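Local coordinates for protein beta sliding clamp (Pseudomonas aeruginosa, PDB 6AMS) that forms a ring-shaped head-to-tail homodimer around DNA and tethers DNA polymerases and other proteins to it, probably conferring processivity on them, at residues D140-A145 against R176-S181; Q193-R198 against G240-Y245; P13-A18 against K74-C79. All blocks are in the same frame, centred on the assembly; numbering follows the deposited sequence.

Overall arrangement
Interactions 1 and 2 share one eight-stranded antiparallel sheet, built jointly by the central and C-terminal domains: a helix end lies on an inner strand in interaction 1, while a loop meets the edge strand in interaction 2. They touch each other through Tyr245, which packs on Leu177 and Met179. Interaction 3, with its centre about 32 and 33 Å from theirs, lies in the N-terminal domain and joins two helices close to the second subunit. Interactions 1 and 3 are largely buried, interaction 2 only partly. No hydrogen bond crosses any of the three. Small side chains allow close approach in interaction 1, one isoleucine does most of the work in interaction 2, and leucine and methionine interdigitate in interaction 3.

Interaction 1: D140-A145 against R176-S181; sequences DRTSFA and RLAMCS
The Phe144 ring and the Arg176 guanidinium are turned steeply against each other, their planes 67° apart. Arg176 NH1 comes to the ring's edge, in its plane, 4.0 Å from Phe144 CD2, so no cation-pi stack forms. One face of the guanidinium carries the Phe144 carbonyl: its O sits 3.1 Å above the plane near the rim, with Ala145 CA beside it. Because the carbonyl lies over the face while the N-H bonds lie in the plane, its close approach to NH2 is no hydrogen bond. Arginine suits the place through its salt bridges elsewhere, NE with Asp173 and NH1 with Asp327, which would fix the rotation of the group.

Beyond these flat groups the packing is close and made of small groups. Ala145 CB stands 3.4 Å from Ala178 CB, where two methyls let the 3-10 turn sit directly on the strand, and Phe144 CZ reaches the same Ala178 CB at 4.0 Å. Thr142 turns OG1 back to Leu138 O of its own helix (chi1 66°), which leaves CG2 to rest 3.4 Å from Ala178 O and 4.0 Å from Cys180 CB.

Helix 132-142 and the 3-10 turn following it thus lie across strand 176-183. Thr142 and Ala145 also touch strand 166-172 on one flank, while Arg141 O accepts a bond from Tyr360 OH of strand 358-362 on the other.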
ATOM      1  N   ASP A 140      -8.148 -18.643  -9.856  1.00 25.52           N
ATOM      2  CA  ASP A 140      -8.449 -17.879  -8.647  1.00 28.44           C
ATOM      3  C   ASP A 140      -8.971 -18.728  -7.481  1.00 30.00           C
ATOM      4  O   ASP A 140      -8.770 -18.414  -6.315  1.00 25.33           O
ATOM      5  CB  ASP A 140      -9.341 -16.684  -8.956  1.00 26.85           C
ATOM      6  CG  ASP A 140      -8.618 -15.609  -9.739  1.00 27.20           C
ATOM      7  OD1 ASP A 140      -7.385 -15.660  -9.853  1.00 28.10           O
ATOM      8  OD2 ASP A 140      -9.287 -14.704 -10.242  1.00 29.07           O
ATOM      9  N   ARG A 141      -9.650 -19.801  -7.832  1.00 30.78           N
ATOM     10  CA  ARG A 141     -10.130 -20.758  -6.905  1.00 30.10           C
ATOM     11  C   ARG A 141      -9.063 -21.654  -6.286  1.00 27.62           C
ATOM     12  O   ARG A 141      -9.274 -22.230  -5.254  1.00 28.00           O
ATOM     13  CB  ARG A 141     -11.253 -21.497  -7.526  1.00 34.85           C
ATOM     14  CG  ARG A 141     -12.420 -20.584  -7.678  1.00 40.30           C
ATOM     15  CD  ARG A 141     -13.673 -21.347  -7.936  1.00 48.52           C
ATOM     16  NE  ARG A 141     -14.858 -20.540  -7.720  1.00 55.98           N
ATOM     17  CZ  ARG A 141     -16.078 -20.918  -8.055  1.00 59.50           C
ATOM     18  NH1 ARG A 141     -16.262 -22.087  -8.599  1.00 64.45           N
ATOM     19  NH2 ARG A 141     -17.107 -20.135  -7.840  1.00 60.66           N
ATOM     20  N   THR A 142      -7.933 -21.784  -6.951  1.00 23.28           N
ATOM     21  CA  THR A 142      -6.874 -22.596  -6.438  1.00 22.05           C
ATOM     22  C   THR A 142      -5.509 -22.018  -6.128  1.00 22.27           C
ATOM     23  O   THR A 142      -4.788 -22.640  -5.450  1.00 23.33           O
ATOM     24  CB  THR A 142      -6.594 -23.780  -7.365  1.00 22.42           C
ATOM     25  OG1 THR A 142      -6.105 -23.311  -8.588  1.00 20.98           O
ATOM     26  CG2 THR A 142      -7.815 -24.592  -7.609  1.00 23.94           C
ATOM     27  N   SER A 143      -5.195 -20.817  -6.570  1.00 21.50           N
ATOM     28  CA  SER A 143      -3.861 -20.231  -6.483  1.00 22.14           C
ATOM     29  C   SER A 143      -3.186 -20.054  -5.098  1.00 22.88           C
ATOM     30  O   SER A 143      -2.011 -20.170  -4.997  1.00 23.37           O
ATOM     31  CB  SER A 143      -3.752 -18.984  -7.360  1.00 21.72           C
ATOM     32  OG  SER A 143      -4.572 -17.981  -6.906  1.00 21.61           O
ATOM     33  N   PHE A 144      -3.994 -19.821  -4.069  1.00 25.25           N
ATOM     34  CA  PHE A 144      -3.506 -19.646  -2.708  1.00 26.23           C
ATOM     35  C   PHE A 144      -2.834 -20.909  -2.169  1.00 26.58           C
ATOM     36  O   PHE A 144      -1.972 -20.842  -1.304  1.00 28.87           O
ATOM     37  CB  PHE A 144      -4.654 -19.221  -1.777  1.00 27.16           C
ATOM     38  CG  PHE A 144      -5.724 -20.266  -1.606  1.00 26.36           C
ATOM     39  CD1 PHE A 144      -6.819 -20.302  -2.447  1.00 25.36           C
ATOM     40  CD2 PHE A 144      -5.613 -21.229  -0.620  1.00 26.31           C
ATOM     41  CE1 PHE A 144      -7.792 -21.269  -2.297  1.00 25.91           C
ATOM     42  CE2 PHE A 144      -6.578 -22.201  -0.468  1.00 24.94           C
ATOM     43  CZ  PHE A 144      -7.672 -22.217  -1.304  1.00 25.56           C
ATOM     44  N   ALA A 145      -3.249 -22.056  -2.682  1.00 26.18           N
ATOM     45  CA  ALA A 145      -2.727 -23.344  -2.263  1.00 28.64           C
ATOM     46  C   ALA A 145      -1.268 -23.568  -2.636  1.00 28.38           C
ATOM     47  O   ALA A 145      -0.568 -24.329  -1.982  1.00 28.96           O
ATOM     48  CB  ALA A 145      -3.612 -24.468  -2.761  1.00 30.27           C
ATOM     49  N   ARG A 176      -1.718 -28.402   2.278  1.00 36.29           N
ATOM     50  CA  ARG A 176      -3.079 -28.106   1.869  1.00 34.58           C
ATOM     51  C   ARG A 176      -3.223 -28.253   0.368  1.00 32.56           C
ATOM     52  O   ARG A 176      -2.247 -28.135  -0.362  1.00 32.56           O
ATOM     53  CB  ARG A 176      -3.425 -26.678   2.248  1.00 36.67           C
ATOM     54  CG  ARG A 176      -2.587 -25.680   1.475  1.00 40.63           C
ATOM     55  CD  ARG A 176      -2.859 -24.265   1.901  1.00 37.88           C
ATOM     56  NE  ARG A 176      -1.723 -23.415   1.611  1.00 40.57           N
ATOM     57  CZ  ARG A 176      -1.733 -22.102   1.753  1.00 39.39           C
ATOM     58  NH1 ARG A 176      -2.828 -21.500   2.170  1.00 43.01           N
ATOM     59  NH2 ARG A 176      -0.652 -21.398   1.471  1.00 40.05           N
ATOM     60  N   LEU A 177      -4.439 -28.511  -0.096  1.00 26.93           N
ATOM     61  CA  LEU A 177      -4.665 -28.649  -1.524  1.00 26.96           C
ATOM     62  C   LEU A 177      -5.919 -27.932  -2.013  1.00 27.77           C
ATOM     63  O   LEU A 177      -6.925 -27.872  -1.324  1.00 24.98           O
ATOM     64  CB  LEU A 177      -4.701 -30.128  -1.918  1.00 27.33           C
ATOM     65  CG  LEU A 177      -4.788 -30.505  -3.397  1.00 27.34           C
ATOM     66  CD1 LEU A 177      -4.139 -31.856  -3.611  1.00 27.03           C
ATOM     67  CD2 LEU A 177      -6.231 -30.547  -3.871  1.00 28.75           C
ATOM     68  N   ALA A 178      -5.839 -27.395  -3.221  1.00 28.54           N
ATOM     69  CA  ALA A 178      -6.961 -26.722  -3.842  1.00 26.90           C
ATOM     70  C   ALA A 178      -7.113 -27.209  -5.277  1.00 28.24           C
ATOM     71  O   ALA A 178      -6.188 -27.100  -6.074  1.00 28.94           O
ATOM     72  CB  ALA A 178      -6.765 -25.218  -3.812  1.00 24.63           C
ATOM     73  N   MET A 179      -8.268 -27.773  -5.598  1.00 28.47           N
ATOM     74  CA  MET A 179      -8.525 -28.215  -6.947  1.00 30.99           C
ATOM     75  C   MET A 179      -9.890 -27.754  -7.506  1.00 31.15           C
ATOM     76  O   MET A 179     -10.838 -27.684  -6.803  1.00 31.60           O
ATOM     77  CB  MET A 179      -8.376 -29.723  -7.081  1.00 34.55           C
ATOM     78  CG  MET A 179      -9.329 -30.517  -6.203  1.00 37.97           C
ATOM     79  SD  MET A 179      -9.407 -32.277  -6.400  1.00 40.21           S
ATOM     80  CE  MET A 179      -9.296 -32.414  -8.145  1.00 38.73           C
ATOM     81  N   CYS A 180      -9.952 -27.438  -8.788  1.00 30.59           N
ATOM     82  CA  CYS A 180     -11.166 -27.017  -9.440  1.00 29.46           C
ATOM     83  C   CYS A 180     -11.261 -27.649 -10.832  1.00 29.37           C
ATOM     84  O   CYS A 180     -10.314 -27.708 -11.522  1.00 26.30           O
ATOM     85  CB  CYS A 180     -11.236 -25.517  -9.449  1.00 31.76           C
ATOM     86  SG  CYS A 180     -12.736 -24.803 -10.016  1.00 32.16           S
ATOM     87  N   SER A 181     -12.441 -28.081 -11.236  1.00 33.50           N
ATOM     88  CA  SER A 181     -12.645 -28.845 -12.461  1.00 36.16           C
ATOM     89  C   SER A 181     -13.758 -28.229 -13.262  1.00 40.92           C
ATOM     90  O   SER A 181     -14.841 -27.933 -12.697  1.00 48.96           O
ATOM     91  CB  SER A 181     -13.046 -30.272 -12.098  1.00 35.73           C
ATOM     92  OG  SER A 181     -11.949 -30.970 -11.534  1.00 35.22           O
TER

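Interaction 2: Q193-R198 against G240-Y245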
ATOM      1  N   GLN A 193      -0.803 -32.891 -18.814  1.00 36.77           N
ATOM      2  CA  GLN A 193      -0.544 -32.174 -17.603  1.00 34.54           C
ATOM      3  C   GLN A 193       0.594 -31.215 -17.772  1.00 35.21           C
ATOM      4  O   GLN A 193       1.554 -31.531 -18.413  1.00 35.24           O
ATOM      5  CB  GLN A 193      -0.209 -33.112 -16.481  1.00 36.40           C
ATOM      6  CG  GLN A 193      -1.326 -34.046 -16.057  1.00 36.82           C
ATOM      7  CD  GLN A 193      -1.043 -34.761 -14.765  1.00 35.59           C
ATOM      8  OE1 GLN A 193       0.072 -35.084 -14.458  1.00 34.54           O
ATOM      9  NE2 GLN A 193      -2.058 -35.004 -14.014  1.00 31.37           N
ATOM     10  N   VAL A 194       0.428 -30.001 -17.273  1.00 32.70           N
ATOM     11  CA  VAL A 194       1.527 -29.022 -17.221  1.00 31.62           C
ATOM     12  C   VAL A 194       1.565 -28.357 -15.854  1.00 29.80           C
ATOM     13  O   VAL A 194       0.543 -28.213 -15.204  1.00 31.97           O
ATOM     14  CB  VAL A 194       1.442 -27.927 -18.320  1.00 34.20           C
ATOM     15  CG1 VAL A 194       1.490 -28.559 -19.702  1.00 38.20           C
ATOM     16  CG2 VAL A 194       0.197 -27.040 -18.167  1.00 33.89           C
ATOM     17  N   ILE A 195       2.760 -27.954 -15.433  1.00 28.01           N
ATOM     18  CA  ILE A 195       2.959 -27.257 -14.184  1.00 26.36           C
ATOM     19  C   ILE A 195       3.460 -25.864 -14.546  1.00 25.78           C
ATOM     20  O   ILE A 195       4.578 -25.726 -15.044  1.00 23.81           O
ATOM     21  CB  ILE A 195       3.997 -27.978 -13.300  1.00 27.01           C
ATOM     22  CG1 ILE A 195       3.579 -29.436 -13.097  1.00 27.52           C
ATOM     23  CG2 ILE A 195       4.109 -27.243 -11.965  1.00 25.12           C
ATOM     24  CD1 ILE A 195       4.695 -30.335 -12.616  1.00 28.98           C
ATOM     25  N   VAL A 196       2.600 -24.878 -14.367  1.00 24.93           N
ATOM     26  CA  VAL A 196       2.938 -23.515 -14.680  1.00 27.04           C
ATOM     27  C   VAL A 196       3.481 -22.880 -13.426  1.00 28.92           C
ATOM     28  O   VAL A 196       2.820 -22.892 -12.399  1.00 28.19           O
ATOM     29  CB  VAL A 196       1.692 -22.728 -15.116  1.00 25.63           C
ATOM     30  CG1 VAL A 196       2.063 -21.300 -15.476  1.00 25.87           C
ATOM     31  CG2 VAL A 196       1.003 -23.420 -16.274  1.00 24.60           C
ATOM     32  N   PRO A 197       4.718 -22.379 -13.451  1.00 31.93           N
ATOM     33  CA  PRO A 197       5.288 -21.722 -12.280  1.00 31.56           C
ATOM     34  C   PRO A 197       4.418 -20.626 -11.689  1.00 28.98           C
ATOM     35  O   PRO A 197       3.767 -19.854 -12.382  1.00 31.86           O
ATOM     36  CB  PRO A 197       6.590 -21.135 -12.819  1.00 34.14           C
ATOM     37  CG  PRO A 197       6.898 -21.920 -14.052  1.00 35.12           C
ATOM     38  CD  PRO A 197       5.787 -22.899 -14.295  1.00 34.06           C
ATOM     39  N   ARG A 198       4.449 -20.578 -10.372  1.00 28.98           N
ATOM     40  CA  ARG A 198       3.696 -19.637  -9.565  1.00 31.11           C
ATOM     41  C   ARG A 198       3.576 -18.201 -10.086  1.00 31.60           C
ATOM     42  O   ARG A 198       2.476 -17.673 -10.176  1.00 30.16           O
ATOM     43  CB  ARG A 198       4.298 -19.618  -8.165  1.00 32.14           C
ATOM     44  CG  ARG A 198       3.920 -18.393  -7.376  1.00 32.71           C
ATOM     45  CD  ARG A 198       4.674 -18.292  -6.072  1.00 33.74           C
ATOM     46  NE  ARG A 198       3.919 -17.426  -5.187  1.00 35.01           N
ATOM     47  CZ  ARG A 198       2.987 -17.864  -4.358  1.00 33.30           C
ATOM     48  NH1 ARG A 198       2.732 -19.161  -4.282  1.00 32.76           N
ATOM     49  NH2 ARG A 198       2.326 -17.009  -3.596  1.00 32.42           N
ATOM     50  N   GLY A 240       9.570 -31.661 -14.096  1.00 47.88           N
ATOM     51  CA  GLY A 240       9.377 -32.531 -12.986  1.00 48.54           C
ATOM     52  C   GLY A 240       7.975 -33.066 -13.021  1.00 55.53           C
ATOM     53  O   GLY A 240       7.153 -32.642 -13.799  1.00 60.82           O
ATOM     54  N   LYS A 241       7.675 -34.003 -12.146  1.00 57.51           N
ATOM     55  CA  LYS A 241       6.377 -34.585 -12.156  1.00 59.20           C
ATOM     56  C   LYS A 241       5.585 -34.209 -10.946  1.00 57.10           C
ATOM     57  O   LYS A 241       6.048 -34.336  -9.843  1.00 51.47           O
ATOM     58  CB  LYS A 241       6.465 -36.091 -12.318  1.00 63.95           C
ATOM     59  CG  LYS A 241       5.401 -36.675 -13.248  1.00 65.43           C
ATOM     60  CD  LYS A 241       5.467 -38.186 -13.386  1.00 64.01           C
ATOM     61  CE  LYS A 241       5.080 -38.859 -12.083  1.00 63.61           C
ATOM     62  NZ  LYS A 241       5.265 -40.331 -12.078  1.00 62.37           N
ATOM     63  N   PHE A 242       4.381 -33.711 -11.195  1.00 56.50           N
ATOM     64  CA  PHE A 242       3.479 -33.305 -10.141  1.00 62.39           C
ATOM     65  C   PHE A 242       3.055 -34.556  -9.399  1.00 65.83           C
ATOM     66  O   PHE A 242       2.836 -35.594 -10.011  1.00 68.05           O
ATOM     67  CB  PHE A 242       2.259 -32.589 -10.727  1.00 62.52           C
ATOM     68  CG  PHE A 242       1.608 -31.625  -9.776  1.00 62.88           C
ATOM     69  CD1 PHE A 242       1.980 -30.294  -9.758  1.00 63.12           C
ATOM     70  CD2 PHE A 242       0.630 -32.052  -8.898  1.00 67.42           C
ATOM     71  CE1 PHE A 242       1.387 -29.407  -8.882  1.00 62.11           C
ATOM     72  CE2 PHE A 242       0.032 -31.170  -8.020  1.00 63.73           C
ATOM     73  CZ  PHE A 242       0.412 -29.846  -8.012  1.00 64.65           C
ATOM     74  N   PRO A 243       2.912 -34.456  -8.073  1.00 68.32           N
ATOM     75  CA  PRO A 243       2.530 -35.580  -7.211  1.00 67.68           C
ATOM     76  C   PRO A 243       1.138 -36.118  -7.511  1.00 64.23           C
ATOM     77  O   PRO A 243       0.281 -35.401  -8.028  1.00 66.96           O
ATOM     78  CB  PRO A 243       2.558 -34.966  -5.809  1.00 71.43           C
ATOM     79  CG  PRO A 243       2.335 -33.510  -6.032  1.00 71.92           C
ATOM     80  CD  PRO A 243       3.039 -33.202  -7.316  1.00 71.63           C
ATOM     81  N   ASP A 244       0.871 -37.351  -7.107  1.00 57.35           N
ATOM     82  CA  ASP A 244      -0.430 -37.898  -7.403  1.00 56.49           C
ATOM     83  C   ASP A 244      -1.334 -37.276  -6.367  1.00 55.32           C
ATOM     84  O   ASP A 244      -1.366 -37.689  -5.211  1.00 56.46           O
ATOM     85  CB  ASP A 244      -0.411 -39.418  -7.254  1.00 57.54           C
ATOM     86  CG  ASP A 244      -1.661 -40.081  -7.804  1.00 61.43           C
ATOM     87  OD1 ASP A 244      -2.553 -39.376  -8.315  1.00 55.81           O
ATOM     88  OD2 ASP A 244      -1.751 -41.320  -7.729  1.00 67.12           O
ATOM     89  N   TYR A 245      -2.072 -36.265  -6.820  1.00 48.33           N
ATOM     90  CA  TYR A 245      -3.005 -35.500  -5.998  1.00 42.86           C
ATOM     91  C   TYR A 245      -4.204 -36.298  -5.521  1.00 39.64           C
ATOM     92  O   TYR A 245      -4.775 -36.004  -4.481  1.00 40.29           O
ATOM     93  CB  TYR A 245      -3.425 -34.192  -6.674  1.00 40.99           C
ATOM     94  CG  TYR A 245      -4.204 -34.347  -7.948  1.00 39.06           C
ATOM     95  CD1 TYR A 245      -3.566 -34.345  -9.174  1.00 38.47           C
ATOM     96  CD2 TYR A 245      -5.581 -34.474  -7.927  1.00 38.29           C
ATOM     97  CE1 TYR A 245      -4.276 -34.480 -10.346  1.00 38.84           C
ATOM     98  CE2 TYR A 245      -6.301 -34.608  -9.094  1.00 38.87           C
ATOM     99  CZ  TYR A 245      -5.641 -34.609 -10.299  1.00 38.12           C
ATOM    100  OH  TYR A 245      -6.345 -34.739 -11.460  1.00 34.29           O
TER
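Strand 192-197, at the central-domain edge of the sheet shared with the C-terminal domain, meets the loop that leads into helix 245-248, and Ile195 packing on Phe242 makes most of the contact. Ile195 CG1 lies 3.8 Å from Phe242 CD1, at the edge of the ring near its plane rather than over a face. Its CD1 pushes further along the loop backbone, 3.6 Å from Gly240 O and 3.7 Å from Phe242 N. A beta-branched residue fits an extended strand, and the longer branch, anti to the carbonyl carbon (chi1 -55°), gives the reach needed. Gly240 has phi 135° and psi 173°, angles at which a CB would jam against the preceding carbonyl.

Gln193 brings NE2 to the edge of the Tyr245 ring, 4.3 Å from CE1. The polar ends are held elsewhere: Gln193 NE2 bonds Glu161, and Tyr245 OH bonds Arg168, with a weak second bond to Glu161. Phe242 and Tyr245 also pack on Leu159 of the adjacent strand 157-163.

The loop, its two aromatics lying over the sheet's strands and Ile195 at the edge, leads from the central to the C-terminal domain of the three-domain chain, near the groove that, in relatives, receives peptide motifs of polymerases.

Interaction 3: P13-A18 against K74-C79; sequences PLQLVA and KLMDIC
Leu14 and Met76 each reach across to the helix opposite, joining the helices 7-18 and 72-81 of the N-terminal domain. In this family of DNA-encircling rings each domain carries two such helices, running roughly antiparallel and backed by sheets, on the side that faces the central channel. Here the short axes cross at -145° and approach to 9.8 Å.

Leu14 is one of the two main contributors, with Met76. The side chain projects at the other helix because chi1 (-172°) sets CG trans to the N atom, and CD2 settles among three residues of one turn: 3.7 Å from Leu75 CG, 3.7 Å from Met76 CA and 4.2 Å from Cys79 CB. A branched leucine end fills this spot well, and it crosses Leu75 at about a right angle.

Met76 answers in the other direction. Its chain runs straight out before bending at the sulfur (chi3 68°), a shape that a flexible, unbranched side chain adopts easily. SD comes to rest 3.6 Å from Ala18 CB and 3.7 Å from Gln15 CG, and CE turns over the same alanine. The small Ala18 allows this close approach, while Gln15, at the exposed margin, offers only its aliphatic part and crosses the methionine nearly perpendicularly.

Further out, Leu14 also touches Leu44 of strand 41-47, and Cys79 packs on Leu10 and Leu11, so the pair is seated on the domain core. On the far side of helix 72-81, Lys74 forms a salt bridge with Glu301 of the second subunit, whose Ile273 packs on Asp77 and Ile78. Ala18 O takes a weak hydrogen bond from Arg73 NH2.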
ATOM      1  N   PRO A  13      -0.540  -1.414 -24.244  1.00 34.22           N
ATOM      2  CA  PRO A  13       0.358  -2.565 -24.313  1.00 29.84           C
ATOM      3  C   PRO A  13       1.653  -2.369 -23.550  1.00 29.52           C
ATOM      4  O   PRO A  13       2.239  -3.345 -23.067  1.00 33.27           O
ATOM      5  CB  PRO A  13       0.634  -2.699 -25.801  1.00 30.42           C
ATOM      6  CG  PRO A  13       0.462  -1.322 -26.326  1.00 30.46           C
ATOM      7  CD  PRO A  13      -0.692  -0.772 -25.560  1.00 30.93           C
ATOM      8  N   LEU A  14       2.093  -1.131 -23.419  1.00 27.92           N
ATOM      9  CA  LEU A  14       3.303  -0.839 -22.664  1.00 27.31           C
ATOM     10  C   LEU A  14       3.094  -1.073 -21.177  1.00 28.77           C
ATOM     11  O   LEU A  14       3.980  -1.599 -20.520  1.00 31.24           O
ATOM     12  CB  LEU A  14       3.751   0.579 -22.966  1.00 25.67           C
ATOM     13  CG  LEU A  14       5.075   1.063 -22.452  1.00 25.82           C
ATOM     14  CD1 LEU A  14       6.196   0.129 -22.906  1.00 27.55           C
ATOM     15  CD2 LEU A  14       5.299   2.484 -22.975  1.00 25.86           C
ATOM     16  N   GLN A  15       1.919  -0.722 -20.647  1.00 31.30           N
ATOM     17  CA  GLN A  15       1.540  -1.124 -19.267  1.00 33.56           C
ATOM     18  C   GLN A  15       1.406  -2.644 -19.101  1.00 32.45           C
ATOM     19  O   GLN A  15       1.837  -3.193 -18.093  1.00 31.53           O
ATOM     20  CB  GLN A  15       0.256  -0.410 -18.787  1.00 34.99           C
ATOM     21  CG  GLN A  15       0.471   1.055 -18.372  1.00 37.40           C
ATOM     22  CD  GLN A  15      -0.827   1.769 -17.982  1.00 39.20           C
ATOM     23  OE1 GLN A  15      -1.890   1.531 -18.582  1.00 39.75           O
ATOM     24  NE2 GLN A  15      -0.747   2.644 -16.968  1.00 38.09           N
ATOM     25  N   LEU A  16       0.846  -3.329 -20.097  1.00 32.77           N
ATOM     26  CA  LEU A  16       0.800  -4.806 -20.066  1.00 33.32           C
ATOM     27  C   LEU A  16       2.196  -5.413 -19.988  1.00 31.30           C
ATOM     28  O   LEU A  16       2.452  -6.164 -19.081  1.00 33.56           O
ATOM     29  CB  LEU A  16       0.048  -5.391 -21.264  1.00 35.95           C
ATOM     30  CG  LEU A  16      -1.131  -6.307 -21.018  1.00 39.10           C
ATOM     31  CD1 LEU A  16      -2.276  -5.580 -20.295  1.00 39.80           C
ATOM     32  CD2 LEU A  16      -1.541  -6.863 -22.381  1.00 40.32           C
ATOM     33  N   VAL A  17       3.109  -5.057 -20.886  1.00 29.52           N
ATOM     34  CA  VAL A  17       4.444  -5.684 -20.852  1.00 33.95           C
ATOM     35  C   VAL A  17       5.260  -5.336 -19.594  1.00 34.75           C
ATOM     36  O   VAL A  17       6.064  -6.134 -19.105  1.00 36.39           O
ATOM     37  CB  VAL A  17       5.287  -5.399 -22.136  1.00 36.09           C
ATOM     38  CG1 VAL A  17       4.547  -5.847 -23.377  1.00 37.04           C
ATOM     39  CG2 VAL A  17       5.683  -3.943 -22.260  1.00 37.20           C
ATOM     40  N   ALA A  18       5.037  -4.137 -19.072  1.00 40.61           N
ATOM     41  CA  ALA A  18       5.719  -3.662 -17.863  1.00 41.27           C
ATOM     42  C   ALA A  18       5.360  -4.440 -16.614  1.00 38.79           C
ATOM     43  O   ALA A  18       6.111  -4.424 -15.678  1.00 44.76           O
ATOM     44  CB  ALA A  18       5.420  -2.191 -17.645  1.00 42.59           C
ATOM     45  N   LYS A  74      10.950   3.352 -17.596  1.00 26.23           N
ATOM     46  CA  LYS A  74      11.147   4.738 -18.002  1.00 25.93           C
ATOM     47  C   LYS A  74      10.293   5.132 -19.206  1.00 26.94           C
ATOM     48  O   LYS A  74       9.743   6.227 -19.209  1.00 27.78           O
ATOM     49  CB  LYS A  74      12.618   5.057 -18.279  1.00 26.04           C
ATOM     50  CG  LYS A  74      13.425   5.407 -17.043  1.00 26.31           C
ATOM     51  CD  LYS A  74      14.902   5.455 -17.376  1.00 28.52           C
ATOM     52  CE  LYS A  74      15.774   5.456 -16.136  1.00 30.24           C
ATOM     53  NZ  LYS A  74      17.206   5.367 -16.561  1.00 31.02           N
ATOM     54  N   LEU A  75      10.168   4.266 -20.217  1.00 27.26           N
ATOM     55  CA  LEU A  75       9.318   4.582 -21.373  1.00 26.79           C
ATOM     56  C   LEU A  75       7.876   4.713 -20.922  1.00 29.22           C
ATOM     57  O   LEU A  75       7.178   5.621 -21.367  1.00 27.21           O
ATOM     58  CB  LEU A  75       9.405   3.516 -22.508  1.00 27.27           C
ATOM     59  CG  LEU A  75       8.626   3.853 -23.801  1.00 26.97           C
ATOM     60  CD1 LEU A  75       9.007   5.207 -24.373  1.00 26.94           C
ATOM     61  CD2 LEU A  75       8.831   2.784 -24.848  1.00 26.69           C
ATOM     62  N   MET A  76       7.430   3.796 -20.055  1.00 30.85           N
ATOM     63  CA  MET A  76       6.046   3.792 -19.599  1.00 31.42           C
ATOM     64  C   MET A  76       5.766   5.035 -18.783  1.00 28.12           C
ATOM     65  O   MET A  76       4.776   5.682 -19.014  1.00 26.52           O
ATOM     66  CB  MET A  76       5.740   2.549 -18.763  1.00 35.56           C
ATOM     67  CG  MET A  76       4.311   2.505 -18.201  1.00 39.08           C
ATOM     68  SD  MET A  76       3.960   1.019 -17.212  1.00 41.93           S
ATOM     69  CE  MET A  76       5.038   1.350 -15.767  1.00 41.28           C
ATOM     70  N   ASP A  77       6.633   5.361 -17.831  1.00 29.20           N
ATOM     71  CA  ASP A  77       6.495   6.587 -17.026  1.00 30.25           C
ATOM     72  C   ASP A  77       6.473   7.849 -17.894  1.00 30.42           C
ATOM     73  O   ASP A  77       5.732   8.780 -17.596  1.00 33.42           O
ATOM     74  CB  ASP A  77       7.624   6.737 -16.005  1.00 28.18           C
ATOM     75  CG  ASP A  77       7.564   5.691 -14.892  1.00 29.81           C
ATOM     76  OD1 ASP A  77       6.542   4.989 -14.732  1.00 30.44           O
ATOM     77  OD2 ASP A  77       8.579   5.537 -14.189  1.00 29.83           O
ATOM     78  N   ILE A  78       7.299   7.891 -18.932  1.00 28.21           N
ATOM     79  CA  ILE A  78       7.308   9.023 -19.828  1.00 27.89           C
ATOM     80  C   ILE A  78       5.963   9.078 -20.556  1.00 28.27           C
ATOM     81  O   ILE A  78       5.342  10.107 -20.607  1.00 28.12           O
ATOM     82  CB  ILE A  78       8.484   8.958 -20.822  1.00 26.03           C
ATOM     83  CG1 ILE A  78       9.804   9.157 -20.116  1.00 26.71           C
ATOM     84  CG2 ILE A  78       8.362  10.043 -21.881  1.00 26.01           C
ATOM     85  CD1 ILE A  78      10.969   8.626 -20.931  1.00 27.30           C
ATOM     86  N   CYS A  79       5.506   7.951 -21.071  1.00 30.75           N
ATOM     87  CA  CYS A  79       4.245   7.879 -21.794  1.00 34.84           C
ATOM     88  C   CYS A  79       3.030   8.227 -20.894  1.00 36.02           C
ATOM     89  O   CYS A  79       2.107   8.917 -21.316  1.00 32.68           O
ATOM     90  CB  CYS A  79       4.099   6.485 -22.404  1.00 35.33           C
ATOM     91  SG  CYS A  79       2.721   6.298 -23.554  1.00 43.37           S
TER